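Local coordinates for heat-inducible transcription repressor HrcA (PDB 1STZ), which probably represses the class I heat shock operons grpE-dnaK-dnaJ and groELS by binding DNA, and so keeps them from heat-shock induction, at residues A[36-39]-A[40-43]; A[325-328]-A[329-332]. All coordinates share one frame; numbering follows the deposited sequence.

From the N terminus the chain runs through helix 17-33 and a loop to contact 1, where residues 36-39 turn into helix 39-45. Helices 17-33 and 52-64 both pack against this short helix, so contact 1 ties together a compact helical unit, probably part of the DNA-binding region. Contact 2 comes much later, inside helix 314-334, the last helix of the chain, which lies against strand 287-296 and helix 116-131 of the C-terminal domain. Neither closes a long loop, since the two segments of each are consecutive; they follow in series, neither nested nor crossed. Their centres are about 42 Å apart, and their nearest atoms about 31 Å.

Contact 1: A[36-39]-A[40-43]; sequences PVSS and QRVL
S38 stands at the N-cap of helix 39-45, where the extended backbone of 36-38 bends into the first turn. Its carbonyl O takes the N-H of V42 at 3.2 Å and, weakly, the N-H of R41; S39 O receives a weak bond from L43 N. The side chain of S38 makes the cap itself: chi1 of 67° tucks OG back over the first turn, where it accepts from R41 N at 3.2 Å. R41 CG lies alongside this hydroxyl, 3.5 Å from OG. On the buried side, V37 CG1 meets V42 CG1 at 3.8 Å, the two side chains crossing at about a right angle, and I26 and I55 of the flanking helices also pack on V42. Q40 folds back at chi2 (-38°), bringing OE1 to S39 OG at a very short, doubtful distance; S52 OG bonds the same OE1. With an alanine here in place of S38, the N-H of R41 would probably keep only its weak, bent bond to S38 O, leaving the helix start less well capped. This serine N-cap, with V37 backbone-bonded to R77 near strand 78-79, is consistent with a winged helix-turn-helix unit: hydroxyl and carbonyl satisfy amides of the opening turn, while V37 and V42 make an apolar contact on the buried side.

Contact 2: A[325-328]-A[329-332]; sequences LNRL and SEYF
R327 and E330, one turn apart on helix 314-334, run side by side in the same direction and form a salt bridge, NH2 to OE2 at 2.6 Å. OE2 lies over one face of the guanidinium, and E330 OE1 is 2.9 Å from both R327 NH1 and NH2. The two planes stand 85° apart, so this is chiefly an ion pair, not an in-plane, two-pronged pairing. Bends at chi2 (37°) and chi3 bring the arginine chain round to the glutamate, which stays extended beyond CG. On the buried side, L328 CD2 is 4.4 Å from F332 CE1, a loose apolar approach, while L328 O lies at the edge of the phenyl ring, 3.2 Å from CD1. Beneath run regular i to i+4 bonds, F332 N to L328 O at 2.9 Å and S329 N to L325 O at 3.0 Å among them. S329 OG reaches L325 O only weakly; its stronger partner is F295 N. Farther out, Y323 makes a cation-pi contact with R327, L120 of helix 116-131 packs on L328 and F332, and F168 meets the F332 ring edge-to-face. Y331 OH bonds F168 O, and the Y331 side chain also touches K177 of the second subunit. L325, L328 and S329 touch Y294 of strand 287-296. This stretch thus carries a charge pair on its more exposed flank and an apolar side joining it to the GAF-related C-terminal domain.

Contact 1: A[36-39]-A[40-43]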
loop_
_atom_site.group_PDB
_atom_site.type_symbol
_atom_site.label_atom_id
_atom_site.label_comp_id
_atom_site.label_asym_id
_atom_site.label_seq_id
_atom_site.Cartn_x
_atom_site.Cartn_y
_atom_site.Cartn_z
ATOM N N PRO A 36 -1.141 18.044 30.912
ATOM C CA PRO A 36 -1.881 19.281 31.175
ATOM C C PRO A 36 -1.241 20.475 30.454
ATOM O O PRO A 36 -0.024 20.574 30.446
ATOM C CB PRO A 36 -1.800 19.423 32.696
ATOM C CG PRO A 36 -1.560 18.045 33.201
ATOM C CD PRO A 36 -0.765 17.348 32.155
ATOM N N VAL A 37 -2.056 21.332 29.844
ATOM C CA VAL A 37 -1.581 22.441 29.025
ATOM C C VAL A 37 -1.735 23.777 29.749
ATOM O O VAL A 37 -2.851 24.199 30.067
ATOM C CB VAL A 37 -2.340 22.513 27.685
ATOM C CG1 VAL A 37 -1.802 23.641 26.821
ATOM C CG2 VAL A 37 -2.271 21.169 26.937
ATOM N N SER A 38 -0.609 24.441 29.992
ATOM C CA SER A 38 -0.603 25.719 30.694
ATOM C C SER A 38 -0.822 26.900 29.751
ATOM O O SER A 38 -0.777 26.748 28.535
ATOM C CB SER A 38 0.719 25.897 31.423
ATOM O OG SER A 38 1.781 26.045 30.495
ATOM N N SER A 39 -1.060 28.075 30.329
ATOM C CA SER A 39 -1.169 29.318 29.568
ATOM C C SER A 39 0.100 29.572 28.743
ATOM O O SER A 39 0.033 29.918 27.556
ATOM C CB SER A 39 -1.396 30.495 30.523
ATOM O OG SER A 39 -0.310 30.630 31.435
ATOM N N GLN A 40 1.255 29.382 29.383
ATOM C CA GLN A 40 2.547 29.565 28.731
ATOM C C GLN A 40 2.726 28.615 27.551
ATOM O O GLN A 40 3.377 28.973 26.571
ATOM C CB GLN A 40 3.708 29.376 29.722
ATOM C CG GLN A 40 3.589 30.139 31.051
ATOM C CD GLN A 40 2.974 31.531 30.914
ATOM O OE1 GLN A 40 1.748 31.678 30.895
ATOM N NE2 GLN A 40 3.822 32.549 30.831
ATOM N N ARG A 41 2.161 27.410 27.645
ATOM C CA ARG A 41 2.249 26.444 26.551
ATOM C C ARG A 41 1.461 26.925 25.342
ATOM O O ARG A 41 1.966 26.854 24.225
ATOM C CB ARG A 41 1.741 25.048 26.958
ATOM C CG ARG A 41 2.765 24.167 27.694
ATOM C CD ARG A 41 3.855 23.492 26.831
ATOM N NE ARG A 41 3.532 23.402 25.400
ATOM C CZ ARG A 41 4.437 23.419 24.415
ATOM N NH1 ARG A 41 5.739 23.506 24.672
ATOM N NH2 ARG A 41 4.036 23.347 23.154
ATOM N N VAL A 42 0.235 27.412 25.551
ATOM C CA VAL A 42 -0.625 27.756 24.409
ATOM C C VAL A 42 -0.046 28.928 23.612
ATOM O O VAL A 42 -0.230 29.002 22.402
ATOM C CB VAL A 42 -2.147 27.998 24.770
ATOM C CG1 VAL A 42 -2.561 27.270 26.034
ATOM C CG2 VAL A 42 -2.494 29.474 24.858
ATOM N N LEU A 43 0.661 29.823 24.290
ATOM C CA LEU A 43 1.303 30.946 23.621
ATOM C C LEU A 43 2.463 30.481 22.745
ATOM O O LEU A 43 2.668 31.011 21.655
ATOM C CB LEU A 43 1.809 31.960 24.647
ATOM C CG LEU A 43 0.742 32.767 25.384
ATOM C CD1 LEU A 43 1.400 33.842 26.235
ATOM C CD2 LEU A 43 -0.260 33.377 24.404
#

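Contact 2: A[325-328]-A[329-332]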
loop_
_atom_site.group_PDB
_atom_site.type_symbol
_atom_site.label_atom_id
_atom_site.label_comp_id
_atom_site.label_asym_id
_atom_site.label_seq_id
_atom_site.Cartn_x
_atom_site.Cartn_y
_atom_site.Cartn_z
ATOM N N LEU A 325 -15.797 3.313 5.082
ATOM C CA LEU A 325 -17.221 3.041 5.046
ATOM C C LEU A 325 -17.777 3.270 3.658
ATOM O O LEU A 325 -18.532 2.450 3.180
ATOM C CB LEU A 325 -18.009 3.900 6.018
ATOM C CG LEU A 325 -18.580 3.308 7.310
ATOM C CD1 LEU A 325 -19.656 4.227 7.771
ATOM C CD2 LEU A 325 -19.120 1.916 7.156
ATOM N N ASN A 326 -17.451 4.401 3.038
ATOM C CA ASN A 326 -17.886 4.668 1.661
ATOM C C ASN A 326 -17.369 3.605 0.667
ATOM O O ASN A 326 -18.053 3.278 -0.288
ATOM C CB ASN A 326 -17.424 6.044 1.185
ATOM C CG ASN A 326 -18.196 7.188 1.827
ATOM O OD1 ASN A 326 -19.238 6.992 2.445
ATOM N ND2 ASN A 326 -17.680 8.396 1.671
ATOM N N ARG A 327 -16.172 3.077 0.909
ATOM C CA ARG A 327 -15.611 2.008 0.072
ATOM C C ARG A 327 -16.361 0.712 0.241
ATOM O O ARG A 327 -16.520 -0.024 -0.705
ATOM C CB ARG A 327 -14.152 1.720 0.432
ATOM C CG ARG A 327 -13.144 2.484 -0.353
ATOM C CD ARG A 327 -13.535 3.855 -0.663
ATOM N NE ARG A 327 -13.597 4.112 -2.086
ATOM C CZ ARG A 327 -14.456 4.945 -2.676
ATOM N NH1 ARG A 327 -15.371 5.608 -1.971
ATOM N NH2 ARG A 327 -14.386 5.139 -4.017
ATOM N N LEU A 328 -16.799 0.426 1.457
ATOM C CA LEU A 328 -17.504 -0.808 1.725
ATOM C C LEU A 328 -18.857 -0.737 1.067
ATOM O O LEU A 328 -19.286 -1.697 0.447
ATOM C CB LEU A 328 -17.665 -1.049 3.235
ATOM C CG LEU A 328 -16.413 -1.538 3.956
ATOM C CD1 LEU A 328 -16.693 -1.655 5.428
ATOM C CD2 LEU A 328 -15.954 -2.863 3.396
ATOM N N SER A 329 -19.520 0.411 1.192
ATOM C CA SER A 329 -20.796 0.623 0.514
ATOM C C SER A 329 -20.639 0.447 -0.983
ATOM O O SER A 329 -21.506 -0.124 -1.639
ATOM C CB SER A 329 -21.374 2.006 0.823
ATOM O OG SER A 329 -21.828 2.026 2.158
ATOM N N GLU A 330 -19.521 0.908 -1.526
ATOM C CA GLU A 330 -19.272 0.771 -2.968
ATOM C C GLU A 330 -19.098 -0.690 -3.376
ATOM O O GLU A 330 -19.673 -1.125 -4.388
ATOM C CB GLU A 330 -18.021 1.505 -3.373
ATOM C CG GLU A 330 -18.253 2.679 -4.282
ATOM C CD GLU A 330 -17.055 3.615 -4.272
ATOM O OE1 GLU A 330 -17.267 4.830 -4.068
ATOM O OE2 GLU A 330 -15.907 3.119 -4.455
ATOM N N TYR A 331 -18.274 -1.428 -2.619
ATOM C CA TYR A 331 -18.106 -2.843 -2.872
ATOM C C TYR A 331 -19.473 -3.571 -2.798
ATOM O O TYR A 331 -19.855 -4.280 -3.715
ATOM C CB TYR A 331 -17.083 -3.514 -1.933
ATOM C CG TYR A 331 -17.035 -5.003 -2.231
ATOM C CD1 TYR A 331 -16.236 -5.509 -3.259
ATOM C CD2 TYR A 331 -17.870 -5.876 -1.568
ATOM C CE1 TYR A 331 -16.243 -6.873 -3.566
ATOM C CE2 TYR A 331 -17.899 -7.235 -1.876
ATOM C CZ TYR A 331 -17.086 -7.729 -2.874
ATOM O OH TYR A 331 -17.136 -9.090 -3.152
ATOM N N PHE A 332 -20.208 -3.390 -1.710
ATOM C CA PHE A 332 -21.441 -4.161 -1.493
ATOM C C PHE A 332 -22.552 -3.783 -2.480
ATOM O O PHE A 332 -23.299 -4.661 -2.954
ATOM C CB PHE A 332 -21.872 -4.115 -0.019
ATOM C CG PHE A 332 -21.097 -5.064 0.830
ATOM C CD1 PHE A 332 -19.884 -4.691 1.401
ATOM C CD2 PHE A 332 -21.531 -6.372 0.985
ATOM C CE1 PHE A 332 -19.150 -5.597 2.120
ATOM C CE2 PHE A 332 -20.806 -7.282 1.727
ATOM C CZ PHE A 332 -19.610 -6.902 2.294
#